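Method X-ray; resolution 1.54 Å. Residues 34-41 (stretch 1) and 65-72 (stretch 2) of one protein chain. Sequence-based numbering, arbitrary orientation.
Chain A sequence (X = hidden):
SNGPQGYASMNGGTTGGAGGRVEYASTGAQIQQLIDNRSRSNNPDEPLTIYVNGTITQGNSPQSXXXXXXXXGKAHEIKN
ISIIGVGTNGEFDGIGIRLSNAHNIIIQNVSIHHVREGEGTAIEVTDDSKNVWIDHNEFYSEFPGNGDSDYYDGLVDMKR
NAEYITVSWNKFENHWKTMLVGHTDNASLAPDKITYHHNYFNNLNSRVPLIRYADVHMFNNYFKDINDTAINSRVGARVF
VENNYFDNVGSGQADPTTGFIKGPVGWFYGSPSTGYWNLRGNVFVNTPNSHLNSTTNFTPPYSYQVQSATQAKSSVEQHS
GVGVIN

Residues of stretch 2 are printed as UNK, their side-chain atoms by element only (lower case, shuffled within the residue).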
# COMPACT_ATOMS: atom_id res chain seq x y z
N LEU A 34 24.06 -0.25 -1.82
CA LEU A 34 23.84 -1.50 -2.51
C LEU A 34 23.05 -1.28 -3.81
O LEU A 34 23.40 -1.84 -4.86
CB LEU A 34 23.07 -2.47 -1.62
CG LEU A 34 23.86 -3.02 -0.43
CD1 LEU A 34 22.91 -3.79 0.42
CD2 LEU A 34 25.01 -3.90 -0.92
N ILE A 35 22.02 -0.46 -3.73
CA ILE A 35 21.19 -0.18 -4.89
C ILE A 35 22.00 0.53 -5.97
O ILE A 35 21.96 0.15 -7.13
CB ILE A 35 19.99 0.70 -4.48
CG1 ILE A 35 19.04 -0.14 -3.60
CG2 ILE A 35 19.31 1.30 -5.72
CD1 ILE A 35 18.03 0.69 -2.82
N ASP A 36 22.73 1.58 -5.57
CA ASP A 36 23.44 2.41 -6.55
C ASP A 36 24.63 1.66 -7.14
O ASP A 36 24.87 1.74 -8.35
CB ASP A 36 23.90 3.72 -5.91
CG ASP A 36 22.73 4.62 -5.47
OD1 ASP A 36 21.54 4.32 -5.74
OD2 ASP A 36 23.01 5.65 -4.83
N ASN A 37 25.36 0.94 -6.29
CA ASN A 37 26.49 0.17 -6.78
C ASN A 37 26.03 -0.87 -7.79
O ASN A 37 26.67 -1.07 -8.83
CB ASN A 37 27.21 -0.52 -5.62
CG ASN A 37 28.03 0.44 -4.77
OD1 ASN A 37 28.26 1.58 -5.15
ND2 ASN A 37 28.49 -0.05 -3.63
N ARG A 38 24.92 -1.54 -7.50
CA ARG A 38 24.43 -2.50 -8.47
C ARG A 38 24.04 -1.82 -9.78
O ARG A 38 24.32 -2.31 -10.87
CB ARG A 38 23.26 -3.33 -7.92
CG ARG A 38 22.84 -4.41 -8.91
CD ARG A 38 21.57 -5.13 -8.46
NE ARG A 38 20.43 -4.22 -8.58
CZ ARG A 38 19.18 -4.58 -8.79
NH1 ARG A 38 18.85 -5.87 -8.85
NH2 ARG A 38 18.26 -3.62 -8.93
N SER A 39 23.39 -0.66 -9.66
CA SER A 39 22.91 0.05 -10.83
C SER A 39 24.07 0.44 -11.76
O SER A 39 23.91 0.45 -12.97
CB SER A 39 22.08 1.26 -10.40
OG SER A 39 21.46 1.89 -11.52
N ARG A 40 25.24 0.69 -11.19
CA ARG A 40 26.41 1.13 -11.95
C ARG A 40 27.25 -0.05 -12.43
O ARG A 40 28.22 0.14 -13.15
CB ARG A 40 27.28 2.04 -11.07
CG ARG A 40 26.67 3.40 -10.84
CD ARG A 40 27.63 4.29 -10.04
NE ARG A 40 26.92 5.38 -9.39
CZ ARG A 40 26.75 5.47 -8.07
NH1 ARG A 40 27.25 4.53 -7.27
NH2 ARG A 40 26.09 6.49 -7.55
N SER A 41 26.90 -1.27 -12.01
CA SER A 41 27.68 -2.47 -12.32
C SER A 41 27.46 -2.98 -13.75
O SER A 41 26.59 -2.46 -14.47
CB SER A 41 27.31 -3.58 -11.34
OG SER A 41 26.10 -4.19 -11.72
N UNK A 65 14.98 9.86 1.72
CA UNK A 65 14.18 8.65 1.51
C UNK A 65 15.11 7.59 0.96
O UNK A 65 16.24 7.91 0.60
c UNK A 65 13.00 8.90 0.57
c UNK A 65 11.91 10.09 -1.33
c UNK A 65 13.23 9.60 -0.77
c UNK A 65 13.90 8.65 -1.77
N UNK A 66 14.68 6.33 0.96
CA UNK A 66 15.44 5.24 0.37
C UNK A 66 14.96 5.13 -1.06
O UNK A 66 13.80 4.81 -1.33
c UNK A 66 15.16 3.92 1.14
c UNK A 66 15.89 2.76 0.46
c UNK A 66 15.60 4.07 2.61
c UNK A 66 17.08 4.37 2.80
N UNK A 67 15.85 5.47 -1.99
CA UNK A 67 15.52 5.72 -3.39
C UNK A 67 15.77 4.45 -4.19
O UNK A 67 16.88 4.19 -4.68
o UNK A 67 14.74 7.60 -5.42
o UNK A 67 16.65 8.60 -5.48
c UNK A 67 16.43 6.88 -3.85
c UNK A 67 15.87 7.74 -5.00
N UNK A 68 14.70 3.68 -4.39
CA UNK A 68 14.74 2.50 -5.29
C UNK A 68 14.50 2.97 -6.71
O UNK A 68 13.38 2.97 -7.23
c UNK A 68 13.99 1.05 -3.37
c UNK A 68 13.93 0.15 -5.74
c UNK A 68 13.76 1.39 -4.84
N UNK A 69 15.58 3.47 -7.32
CA UNK A 69 15.56 4.17 -8.58
C UNK A 69 16.91 3.90 -9.21
O UNK A 69 17.93 3.83 -8.53
c UNK A 69 15.43 5.69 -8.35
c UNK A 69 15.29 7.98 -9.37
c UNK A 69 15.24 6.47 -9.63
c UNK A 69 14.02 8.43 -8.62
n UNK A 69 13.91 9.91 -8.69
N UNK A 70 16.90 3.76 -10.53
CA UNK A 70 18.13 3.59 -11.26
C UNK A 70 19.01 4.80 -11.02
O UNK A 70 18.53 5.93 -10.93
n UNK A 70 18.97 1.79 -13.99
o UNK A 70 19.92 3.81 -13.81
c UNK A 70 18.99 3.05 -13.57
c UNK A 70 17.79 3.50 -12.75
N UNK A 71 20.31 4.59 -10.93
CA UNK A 71 21.23 5.72 -10.83
C UNK A 71 21.13 6.60 -12.11
O UNK A 71 21.43 7.78 -12.07
c UNK A 71 24.36 5.56 -12.47
c UNK A 71 22.68 5.24 -10.53
c UNK A 71 24.04 3.63 -13.46
c UNK A 71 23.44 4.87 -11.75
n UNK A 71 23.27 3.67 -12.40
n UNK A 71 24.71 4.77 -13.53
N UNK A 72 20.73 6.06 -13.25
CA UNK A 72 20.61 6.92 -14.47
C UNK A 72 19.24 7.61 -14.53
O UNK A 72 18.79 8.07 -15.60
n UNK A 72 24.90 9.89 -17.77
c UNK A 72 20.84 6.16 -15.77
c UNK A 72 24.67 8.90 -16.88
n UNK A 72 23.53 8.22 -16.84
n UNK A 72 25.64 8.56 -16.02
c UNK A 72 22.32 6.00 -16.23
c UNK A 72 23.27 7.15 -15.84
O HOH W 1 19.32 5.59 -6.62
O HOH W 2 21.73 0.86 -14.71

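Position 65 carries four side-chain carbons, forked at the second, and the side chain makes no contact with stretch 1. A fork at the second carbon identifies Leu65, which takes no part in the contact.

Position 66 also has four carbons, but the fork lies at the first and one arm is two carbons long; the one-carbon arm lies near Ile35 CD1. This is Ile66. Its CG2 lies 4.4 Å from Ile35 CD1, an apolar contact at the edge of van der Waals range.

At position 67, two carbons are followed by two oxygens on the second, and the side chain makes no contact with stretch 1. Two oxygens on the second carbon make a carboxylate, so the residue is Asp67. The contact is made by the backbone, with Asp67 O 3.9 Å from Ile35 CG2.

Position 68 has three carbons, one carrying the other two, and one of that pair lies near Ile35 CD1; hence Val68. Its CG2 is 4.1 Å from Ile35 CD1, and the CA atoms of Ile35 and Val68, 7.0 Å apart, set the register between helix and strand.

Position 69 shows four carbons in a row ending in nitrogen, the end of the chain leading away from the helix while the backbone oxygen lies near Ile35 CG2, so it is Lys69. Lys69 O lies 4.0 Å from Ile35 CG2. Water 1 lies 2.9 Å from Lys69 O and 2.7 Å from Asp36 OD1, in place to donate to either, with more acceptors in reach than protons.

Position 70 has two carbons, the second bearing one oxygen and one nitrogen, with the oxygen near Ser39 OG: Asn70. Its OD1 is 3.4 Å from Ser39 OG, but the angle is too poor for a hydrogen bond; OD1 instead accepts from the backbone N of position 72 at a very short 2.5 Å. Water 2 accepts from Asn70 ND2 at 3.0 Å and donates to Ser39 O at 2.8 Å.

Position 71 has one carbon leading to a five-membered ring of three carbons and two nitrogens; one ring nitrogen meets Ser39 OG, and Arg40 CG lies over a face. This fits only His71. Its N donates to Ser39 OG (3.0 Å, 163°), and its ND1 shares a 2.7 Å hydrogen bond with the same OG. Arg40 CG sits 3.5 Å from the ring centroid, 6° off the normal.

Position 72 has three carbons, a nitrogen, then a carbon with two more nitrogens, none touching stretch 1: Arg72.

The contact buries 359 Å² in all. Ile35 packs against the strand at one end, while His71 holds Ser39 through backbone and ring and receives Arg40 CG on its face; two waters lie between the stretches.

Stretch 2 (65-72) LIDVKNHR
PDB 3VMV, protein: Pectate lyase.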